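PDB 5ZFQ: twitching motility pilus retraction protein from Geobacter sulfurreducens PCA, which probably couples ATP hydrolysis to the retraction of type IV pili, working as a six-subunit motor. Local coordinates for residues D268-P271 / P272-P276; K216-L219 / R220-P223; G156-G159 / S160-T164; H326-Y329 / S330-V334. One frame throughout, in Å; residues are numbered along the deposited sequence.

Contact 1 of 4, residues D268-P271 / P272-P276; sequences DVFP and PYQQP
F270 and Q275 meet across a proline-rich turn that joins helix 259-268 to helix 275-285. The amide NE2 of Q275 donates to the backbone O of F270 at 3.2 Å, tilted 26° from the carbonyl plane. The side chain gets there by running extended beyond CG. Q275 NE2 also lies 3.6 Å from D268 CA. With an alanine in place of Q275, F270 O would probably lose this side-chain donor, and the bend before the helix would be less firmly tied.

The backbone O of P271 takes the N-H of Q274 at 2.8 Å and, weakly, that of Q275. Y273 has its CG between the backbone N and the carbonyl carbon, chi1 60°. This sets its ring beside the P271 ring, both pointing the same way. The amide of Q274 lies by the ring of F270, with planes 51° apart and CD 3.6 Å from CD1. Its NE2 bonds E238, on the helix 234-245 that also packs against F270. Outside the chain, Y273 touches V269 of the second subunit. P271 CB makes a CH-pi contact over one face of the Y273 ring, 3.7 Å from its centroid.

Contact 2 of 4, residues K216-L219 / R220-P223; sequences KYIL and RQDP
The backbone turns tightly from Y217 to Q221: R220 N bonds Y217 O at 2.8 Å, and Q221 N bonds I218 O at 3.2 Å. These i to i+3 bonds are those of a short 3-10 turn, which lies between helix 211-216 and strand 225-230. R220 stretches from CG to NE in one extended run and crosses the Y217 side chain at a slant. Its guanidinium has Y217 CD1 over one face, and the ring plane is turned 44° from it. NH1 of R220 comes 3.3 Å from Y217 CE1, obliquely to the ring. That same NH1 makes a salt bridge with D96 of the second subunit.

I218 and Q221 cross at about a right angle, with OE1 of Q221 3.5 Å from CD1 of I218. NE2 of Q221 bonds N110 of the second subunit. P223 puts its CG 4.1 Å from I218 CG1, and both residues pack on V182 of strand 180-185. A water joins L219 O to D222 N, 2.8 Å from each. D222 OD2 makes a salt bridge with R55 of the second subunit. The turn thus sends R220, Q221 and D222 to polar partners on one neighbour, so its chemistry is that of a subunit interface.

Contact 3 of 4, residues G156-G159 / S160-T164; sequences GPTG and SGKST
The flat peptide carbonyls of P157 and G156 receive the polar groups of S160 and K162 at different places. At P157 O, the hydroxyl OG of S160 donates in the carbonyl plane at 2.8 Å. The N of S160 donates to the same oxygen from above that plane at 2.9 Å, closing a type II beta turn from P157 to S160. At G156 O, the NZ of K162 comes in 36° out of the plane, at 2.6 Å.

The sequence GPTGSGKS fits the P-loop (Walker A) pattern, and the loop leads from strand 150-155 into helix 162-176. With chi1 near 73°, the S160 hydroxyl folds back over its own backbone and reaches P157 O. S160 CB also lies 3.6 Å from P157 CG. The K162 chain bends at chi3, -62°, and brings NZ over the start of the loop. An alanine at K162 would probably leave G156 O without this donor and take from the loop the amine that P-loops commonly offer to phosphate.

G156, G159 and G161 have backbone angles at which a CB would press on the preceding carbonyl O. A water accepts from G159 N at 2.9 Å and more weakly from K162 N. R303 bonds G159 O, and P157 touches E245 of the third subunit. The loop therefore holds its shape through its own carbonyls, while the N-H groups of G159 and K162 converge on one water, consistent with a loop that binds nucleotide phosphate.

Contact 4 of 4, residues H326-Y329 / S330-V334; sequences HQIY and SQMQV
The backbone O of I328 takes two N-H groups, from Q331 at 2.9 Å and from M332 at 3.3 Å. Both bonds are weak. The next oxygen repeats the pattern: Y329 O weakly accepts from M332 N and Q333 N. Each oxygen is thus shared between i+3 and i+4 donors, so the short helix 328-333 is only loosely bonded along this turn.

Side chains one turn apart also touch. I328 reaches M332 with CG2, which meets SD at 3.7 Å. The M332 chain sets out with CG anti to its carbonyl carbon, chi1 -46°, then bends at chi3. On another side of the helix, Y329 and Q333 cross at about a right angle. NE2 of Q333 lies 3.5 Å from CE2 of Y329, oblique to the ring, and the amide and ring planes are 63° apart. The phenol OH of Y329 bonds E371. The N of S330 weakly donates to Q327 O.

The buried pair I328 and M332 faces M310 on strand 303-310, at the edge of the seven-stranded sheet. From helix 259-268, I263 touches I328 and A259 touches M332, while V260 meets Y329. Helix 314-321 adds I320 against I328, and I316 against Q331.

Overall arrangement
Contact 3 holds the probable nucleotide loop and lies about 4 Å from the centre of the chain, measured centre to centre. The other three lie farther out, with centres 24 to 28 Å from that of contact 3. Contacts 1 and 4 come nearest each other, about 10 Å between closest atoms, and helix 259-268 links them: it runs into contact 1 and packs on contact 4. Contacts 1, 2 and 3 all meet other subunits. T158 of contact 3 packs on L219 of the third subunit, so the loops of contacts 3 and 2 meet between chains although their nearest atoms lie about 18 Å apart within one chain. Contact 4 touches no other chain of the assembly.

Contact 1 of 4, residues D268-P271 / P272-P276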
loop_
_atom_site.group_PDB
_atom_site.type_symbol
_atom_site.label_atom_id
_atom_site.label_comp_id
_atom_site.label_asym_id
_atom_site.label_seq_id
_atom_site.Cartn_x
_atom_site.Cartn_y
_atom_site.Cartn_z
ATOM N N ASP A 268 -23.096 -0.592 4.443
ATOM C CA ASP A 268 -22.352 0.378 3.667
ATOM C C ASP A 268 -20.845 0.137 3.614
ATOM O O ASP A 268 -20.177 0.661 2.729
ATOM C CB ASP A 268 -22.644 1.789 4.200
ATOM C CG ASP A 268 -24.081 2.250 3.906
ATOM O OD1 ASP A 268 -24.759 1.610 3.058
ATOM O OD2 ASP A 268 -24.525 3.265 4.507
ATOM N N VAL A 269 -20.305 -0.659 4.531
ATOM C CA VAL A 269 -18.854 -0.891 4.572
ATOM C C VAL A 269 -18.425 -1.921 3.539
ATOM O O VAL A 269 -17.242 -2.034 3.216
ATOM C CB VAL A 269 -18.384 -1.369 5.971
ATOM C CG1 VAL A 269 -18.454 -0.224 6.993
ATOM C CG2 VAL A 269 -19.209 -2.561 6.426
ATOM N N PHE A 270 -19.409 -2.671 3.046
ATOM C CA PHE A 270 -19.234 -3.700 2.023
ATOM C C PHE A 270 -19.257 -3.140 0.607
ATOM O O PHE A 270 -19.932 -2.132 0.339
ATOM C CB PHE A 270 -20.339 -4.755 2.122
ATOM C CG PHE A 270 -20.163 -5.716 3.243
ATOM C CD1 PHE A 270 -19.332 -6.827 3.099
ATOM C CD2 PHE A 270 -20.842 -5.529 4.444
ATOM C CE1 PHE A 270 -19.165 -7.733 4.142
ATOM C CE2 PHE A 270 -20.684 -6.424 5.490
ATOM C CZ PHE A 270 -19.841 -7.531 5.337
ATOM N N PRO A 271 -18.542 -3.813 -0.311
ATOM C CA PRO A 271 -18.602 -3.520 -1.747
ATOM C C PRO A 271 -20.043 -3.530 -2.262
ATOM O O PRO A 271 -20.814 -4.417 -1.886
ATOM C CB PRO A 271 -17.786 -4.656 -2.365
ATOM C CG PRO A 271 -16.763 -4.971 -1.308
ATOM C CD PRO A 271 -17.511 -4.822 0.001
ATOM N N PRO A 272 -20.407 -2.540 -3.091
ATOM C CA PRO A 272 -21.747 -2.424 -3.682
ATOM C C PRO A 272 -22.351 -3.747 -4.159
ATOM O O PRO A 272 -23.557 -3.939 -4.005
ATOM C CB PRO A 272 -21.511 -1.476 -4.863
ATOM C CG PRO A 272 -20.449 -0.556 -4.359
ATOM C CD PRO A 272 -19.554 -1.391 -3.451
ATOM N N TYR A 273 -21.538 -4.644 -4.712
ATOM C CA TYR A 273 -22.063 -5.911 -5.238
ATOM C C TYR A 273 -22.547 -6.865 -4.121
ATOM O O TYR A 273 -23.406 -7.728 -4.339
ATOM C CB TYR A 273 -21.008 -6.611 -6.123
ATOM C CG TYR A 273 -19.685 -6.988 -5.452
ATOM C CD1 TYR A 273 -19.619 -8.024 -4.512
ATOM C CD2 TYR A 273 -18.494 -6.330 -5.787
ATOM C CE1 TYR A 273 -18.418 -8.382 -3.908
ATOM C CE2 TYR A 273 -17.275 -6.682 -5.195
ATOM C CZ TYR A 273 -17.240 -7.714 -4.256
ATOM O OH TYR A 273 -16.041 -8.078 -3.652
ATOM N N GLN A 274 -21.992 -6.696 -2.925
ATOM C CA GLN A 274 -22.280 -7.587 -1.815
ATOM C C GLN A 274 -23.427 -7.073 -0.932
ATOM O O GLN A 274 -24.000 -7.811 -0.136
ATOM C CB GLN A 274 -21.009 -7.789 -0.986
ATOM C CG GLN A 274 -21.123 -8.876 0.068
ATOM C CD GLN A 274 -19.765 -9.379 0.528
ATOM O OE1 GLN A 274 -18.718 -8.893 0.066
ATOM N NE2 GLN A 274 -19.771 -10.360 1.447
ATOM N N GLN A 275 -23.764 -5.803 -1.090
ATOM C CA GLN A 275 -24.785 -5.161 -0.259
ATOM C C GLN A 275 -26.188 -5.810 -0.352
ATOM O O GLN A 275 -26.862 -5.950 0.682
ATOM C CB GLN A 275 -24.859 -3.657 -0.598
ATOM C CG GLN A 275 -23.596 -2.901 -0.199
ATOM C CD GLN A 275 -23.732 -1.399 -0.322
ATOM O OE1 GLN A 275 -24.700 -0.884 -0.889
ATOM N NE2 GLN A 275 -22.764 -0.686 0.232
ATOM N N PRO A 276 -26.640 -6.198 -1.570
ATOM C CA PRO A 276 -27.860 -7.017 -1.638
ATOM C C PRO A 276 -27.787 -8.357 -0.874
ATOM O O PRO A 276 -28.822 -8.795 -0.355
ATOM C CB PRO A 276 -28.023 -7.259 -3.143
ATOM C CG PRO A 276 -27.458 -6.057 -3.757
ATOM C CD PRO A 276 -26.257 -5.721 -2.914
#

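Contact 2 of 4, residues K216-L219 / R220-P223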
loop_
_atom_site.group_PDB
_atom_site.type_symbol
_atom_site.label_atom_id
_atom_site.label_comp_id
_atom_site.label_asym_id
_atom_site.label_seq_id
_atom_site.Cartn_x
_atom_site.Cartn_y
_atom_site.Cartn_z
ATOM N N LYS A 216 -10.981 -16.469 13.797
ATOM C CA LYS A 216 -10.503 -17.388 12.780
ATOM C C LYS A 216 -10.842 -18.839 13.089
ATOM O O LYS A 216 -10.925 -19.662 12.168
ATOM C CB LYS A 216 -8.997 -17.247 12.616
ATOM C CG LYS A 216 -8.436 -18.099 11.526
ATOM C CD LYS A 216 -6.921 -18.207 11.639
ATOM C CE LYS A 216 -6.334 -18.903 10.420
ATOM N NZ LYS A 216 -4.862 -18.917 10.560
ATOM N N TYR A 217 -11.038 -19.147 14.376
ATOM C CA TYR A 217 -11.244 -20.528 14.819
ATOM C C TYR A 217 -12.511 -20.711 15.639
ATOM O O TYR A 217 -12.744 -21.794 16.175
ATOM C CB TYR A 217 -10.047 -21.017 15.643
ATOM C CG TYR A 217 -8.779 -21.197 14.863
ATOM C CD1 TYR A 217 -8.792 -21.733 13.577
ATOM C CD2 TYR A 217 -7.556 -20.806 15.399
ATOM C CE1 TYR A 217 -7.604 -21.892 12.846
ATOM C CE2 TYR A 217 -6.362 -20.967 14.687
ATOM C CZ TYR A 217 -6.387 -21.506 13.409
ATOM O OH TYR A 217 -5.196 -21.652 12.709
ATOM N N ILE A 218 -13.321 -19.662 15.738
ATOM C CA ILE A 218 -14.522 -19.719 16.565
ATOM C C ILE A 218 -15.482 -20.864 16.147
ATOM O O ILE A 218 -16.161 -21.471 16.993
ATOM C CB ILE A 218 -15.273 -18.369 16.542
ATOM C CG1 ILE A 218 -16.358 -18.340 17.626
ATOM C CG2 ILE A 218 -15.816 -18.041 15.126
ATOM C CD1 ILE A 218 -15.793 -18.272 18.997
ATOM N N LEU A 219 -15.519 -21.202 14.861
ATOM C CA LEU A 219 -16.439 -22.257 14.442
ATOM C C LEU A 219 -15.878 -23.612 14.801
ATOM O O LEU A 219 -16.569 -24.609 14.701
ATOM C CB LEU A 219 -16.741 -22.189 12.937
ATOM C CG LEU A 219 -17.291 -20.840 12.472
ATOM C CD1 LEU A 219 -17.806 -20.893 11.025
ATOM C CD2 LEU A 219 -18.359 -20.340 13.416
ATOM N N ARG A 220 -14.621 -23.641 15.217
ATOM C CA ARG A 220 -13.963 -24.894 15.607
ATOM C C ARG A 220 -13.985 -25.061 17.114
ATOM O O ARG A 220 -13.409 -25.999 17.643
ATOM C CB ARG A 220 -12.515 -24.928 15.089
ATOM C CG ARG A 220 -12.433 -24.467 13.659
ATOM C CD ARG A 220 -11.093 -24.576 13.038
ATOM N NE ARG A 220 -11.199 -24.116 11.659
ATOM C CZ ARG A 220 -10.188 -24.029 10.795
ATOM N NH1 ARG A 220 -8.951 -24.374 11.158
ATOM N NH2 ARG A 220 -10.420 -23.585 9.564
ATOM N N GLN A 221 -14.650 -24.152 17.815
ATOM C CA GLN A 221 -14.652 -24.223 19.271
ATOM C C GLN A 221 -16.025 -24.615 19.837
ATOM O O GLN A 221 -16.282 -24.458 21.017
ATOM C CB GLN A 221 -14.154 -22.886 19.851
ATOM C CG GLN A 221 -12.692 -22.608 19.477
ATOM C CD GLN A 221 -12.229 -21.179 19.726
ATOM O OE1 GLN A 221 -13.027 -20.223 19.731
ATOM N NE2 GLN A 221 -10.918 -21.018 19.906
ATOM N N ASP A 222 -16.884 -25.147 18.976
ATOM C CA ASP A 222 -18.214 -25.619 19.365
ATOM C C ASP A 222 -18.935 -24.630 20.302
ATOM O O ASP A 222 -19.285 -24.967 21.438
ATOM C CB ASP A 222 -18.112 -27.014 20.023
ATOM C CG ASP A 222 -19.472 -27.703 20.166
ATOM O OD1 ASP A 222 -20.310 -27.618 19.245
ATOM O OD2 ASP A 222 -19.723 -28.317 21.216
ATOM N N PRO A 223 -19.122 -23.387 19.845
ATOM C CA PRO A 223 -19.864 -22.489 20.727
ATOM C C PRO A 223 -21.352 -22.562 20.391
ATOM O O PRO A 223 -21.707 -23.059 19.321
ATOM C CB PRO A 223 -19.284 -21.124 20.380
ATOM C CG PRO A 223 -19.035 -21.248 18.872
ATOM C CD PRO A 223 -18.662 -22.705 18.619
HETATM O O HOH W 1 -16.725 -26.645 16.596
#

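Contact 3 of 4, residues G156-G159 / S160-T164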
loop_
_atom_site.group_PDB
_atom_site.type_symbol
_atom_site.label_atom_id
_atom_site.label_comp_id
_atom_site.label_asym_id
_atom_site.label_seq_id
_atom_site.Cartn_x
_atom_site.Cartn_y
_atom_site.Cartn_z
ATOM N N GLY A 156 -23.652 1.763 20.602
ATOM C CA GLY A 156 -23.474 2.977 21.366
ATOM C C GLY A 156 -22.012 3.261 21.614
ATOM O O GLY A 156 -21.143 2.451 21.263
ATOM N N PRO A 157 -21.724 4.417 22.220
ATOM C CA PRO A 157 -20.326 4.677 22.561
ATOM C C PRO A 157 -19.856 3.700 23.636
ATOM O O PRO A 157 -20.656 3.319 24.495
ATOM C CB PRO A 157 -20.351 6.130 23.062
ATOM C CG PRO A 157 -21.758 6.337 23.553
ATOM C CD PRO A 157 -22.623 5.510 22.636
ATOM N N THR A 158 -18.607 3.249 23.542
ATOM C CA THR A 158 -17.965 2.577 24.666
ATOM C C THR A 158 -18.135 3.509 25.858
ATOM O O THR A 158 -17.777 4.693 25.778
ATOM C CB THR A 158 -16.464 2.295 24.406
ATOM O OG1 THR A 158 -16.314 1.625 23.153
ATOM C CG2 THR A 158 -15.853 1.440 25.518
ATOM N N GLY A 159 -18.736 3.010 26.931
ATOM C CA GLY A 159 -19.008 3.853 28.081
ATOM C C GLY A 159 -20.470 4.225 28.239
ATOM O O GLY A 159 -20.849 4.905 29.199
ATOM N N SER A 160 -21.299 3.780 27.301
ATOM C CA SER A 160 -22.736 4.013 27.385
ATOM C C SER A 160 -23.460 2.847 28.044
ATOM O O SER A 160 -24.682 2.741 27.949
ATOM C CB SER A 160 -23.329 4.234 26.002
ATOM O OG SER A 160 -23.377 3.006 25.282
ATOM N N GLY A 161 -22.705 1.953 28.674
ATOM C CA GLY A 161 -23.279 0.785 29.324
ATOM C C GLY A 161 -23.557 -0.415 28.428
ATOM O O GLY A 161 -24.428 -1.230 28.739
ATOM N N LYS A 162 -22.823 -0.550 27.330
ATOM C CA LYS A 162 -22.973 -1.742 26.503
ATOM C C LYS A 162 -22.538 -2.977 27.285
ATOM O O LYS A 162 -23.230 -3.999 27.305
ATOM C CB LYS A 162 -22.175 -1.614 25.203
ATOM C CG LYS A 162 -22.767 -0.585 24.252
ATOM C CD LYS A 162 -21.971 -0.459 22.973
ATOM C CE LYS A 162 -20.555 0.003 23.247
ATOM N NZ LYS A 162 -19.860 0.293 21.963
ATOM N N SER A 163 -21.396 -2.859 27.950
ATOM C CA SER A 163 -20.846 -3.940 28.758
ATOM C C SER A 163 -21.794 -4.457 29.862
ATOM O O SER A 163 -21.914 -5.665 30.038
ATOM C CB SER A 163 -19.521 -3.480 29.366
ATOM O OG SER A 163 -19.717 -2.331 30.186
ATOM N N THR A 164 -22.473 -3.564 30.590
ATOM C CA THR A 164 -23.387 -4.018 31.647
ATOM C C THR A 164 -24.664 -4.611 31.063
ATOM O O THR A 164 -25.293 -5.464 31.687
ATOM C CB THR A 164 -23.799 -2.889 32.663
ATOM O OG1 THR A 164 -24.387 -1.777 31.977
ATOM C CG2 THR A 164 -22.615 -2.408 33.441
HETATM O O HOH W 2 -19.801 0.349 27.161
#

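Contact 4 of 4, residues H326-Y329 / S330-V334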
loop_
_atom_site.group_PDB
_atom_site.type_symbol
_atom_site.label_atom_id
_atom_site.label_comp_id
_atom_site.label_asym_id
_atom_site.label_seq_id
_atom_site.Cartn_x
_atom_site.Cartn_y
_atom_site.Cartn_z
ATOM N N HIS A 326 -34.285 3.517 6.072
ATOM C CA HIS A 326 -34.820 4.715 6.718
ATOM C C HIS A 326 -36.246 4.501 7.256
ATOM O O HIS A 326 -36.585 4.937 8.364
ATOM C CB HIS A 326 -34.800 5.892 5.731
ATOM C CG HIS A 326 -35.488 5.607 4.421
ATOM N ND1 HIS A 326 -35.181 4.517 3.629
ATOM C CD2 HIS A 326 -36.468 6.278 3.766
ATOM C CE1 HIS A 326 -35.940 4.528 2.547
ATOM N NE2 HIS A 326 -36.733 5.584 2.606
ATOM N N GLN A 327 -37.064 3.801 6.470
ATOM C CA GLN A 327 -38.464 3.544 6.808
ATOM C C GLN A 327 -38.692 2.667 8.051
ATOM O O GLN A 327 -39.797 2.641 8.596
ATOM C CB GLN A 327 -39.169 2.897 5.616
ATOM C CG GLN A 327 -39.273 3.786 4.389
ATOM C CD GLN A 327 -40.317 3.285 3.420
ATOM O OE1 GLN A 327 -41.168 2.472 3.780
ATOM N NE2 GLN A 327 -40.265 3.768 2.183
ATOM N N ILE A 328 -37.662 1.949 8.487
ATOM C CA ILE A 328 -37.760 1.115 9.673
ATOM C C ILE A 328 -38.261 1.924 10.861
ATOM O O ILE A 328 -39.066 1.445 11.664
ATOM C CB ILE A 328 -36.386 0.463 10.009
ATOM C CG1 ILE A 328 -36.119 -0.728 9.082
ATOM C CG2 ILE A 328 -36.305 0.014 11.471
ATOM C CD1 ILE A 328 -34.694 -1.246 9.160
ATOM N N TYR A 329 -37.802 3.168 10.940
ATOM C CA TYR A 329 -38.084 4.040 12.076
ATOM C C TYR A 329 -39.585 4.203 12.336
ATOM O O TYR A 329 -40.027 4.307 13.486
ATOM C CB TYR A 329 -37.434 5.406 11.852
ATOM C CG TYR A 329 -37.514 6.305 13.060
ATOM C CD1 TYR A 329 -36.688 6.099 14.167
ATOM C CD2 TYR A 329 -38.422 7.362 13.099
ATOM C CE1 TYR A 329 -36.769 6.927 15.274
ATOM C CE2 TYR A 329 -38.505 8.190 14.196
ATOM C CZ TYR A 329 -37.684 7.971 15.282
ATOM O OH TYR A 329 -37.785 8.810 16.368
ATOM N N SER A 330 -40.353 4.211 11.252
ATOM C CA SER A 330 -41.814 4.247 11.314
ATOM C C SER A 330 -42.411 3.068 12.081
ATOM O O SER A 330 -43.291 3.243 12.930
ATOM C CB SER A 330 -42.390 4.278 9.901
ATOM O OG SER A 330 -43.789 4.045 9.913
ATOM N N GLN A 331 -41.931 1.867 11.771
ATOM C CA GLN A 331 -42.390 0.662 12.447
ATOM C C GLN A 331 -42.051 0.686 13.938
ATOM O O GLN A 331 -42.724 0.059 14.753
ATOM C CB GLN A 331 -41.792 -0.572 11.779
ATOM C CG GLN A 331 -42.343 -0.807 10.400
ATOM C CD GLN A 331 -43.868 -0.914 10.398
ATOM O OE1 GLN A 331 -44.442 -1.796 11.054
ATOM N NE2 GLN A 331 -44.533 -0.009 9.662
ATOM N N MET A 332 -41.019 1.430 14.303
ATOM C CA MET A 332 -40.600 1.450 15.693
ATOM C C MET A 332 -41.482 2.375 16.541
ATOM O O MET A 332 -41.589 2.203 17.767
ATOM C CB MET A 332 -39.134 1.862 15.783
ATOM C CG MET A 332 -38.275 1.140 14.778
ATOM S SD MET A 332 -36.520 1.487 14.901
ATOM C CE MET A 332 -36.303 1.840 16.654
ATOM N N GLN A 333 -42.084 3.356 15.899
ATOM C CA GLN A 333 -42.948 4.299 16.576
ATOM C C GLN A 333 -44.180 3.627 17.144
ATOM O O GLN A 333 -44.572 3.864 18.276
ATOM C CB GLN A 333 -43.357 5.376 15.602
ATOM C CG GLN A 333 -42.518 6.629 15.664
ATOM C CD GLN A 333 -42.495 7.344 14.344
ATOM O OE1 GLN A 333 -42.950 6.821 13.354
ATOM N NE2 GLN A 333 -41.971 8.545 14.327
ATOM N N VAL A 334 -44.756 2.732 16.362
ATOM C CA VAL A 334 -45.970 2.036 16.746
ATOM C C VAL A 334 -45.801 0.629 17.291
ATOM O O VAL A 334 -46.788 -0.064 17.456
ATOM C CB VAL A 334 -46.912 1.940 15.549
ATOM C CG1 VAL A 334 -46.891 3.241 14.792
ATOM C CG2 VAL A 334 -46.481 0.820 14.646
#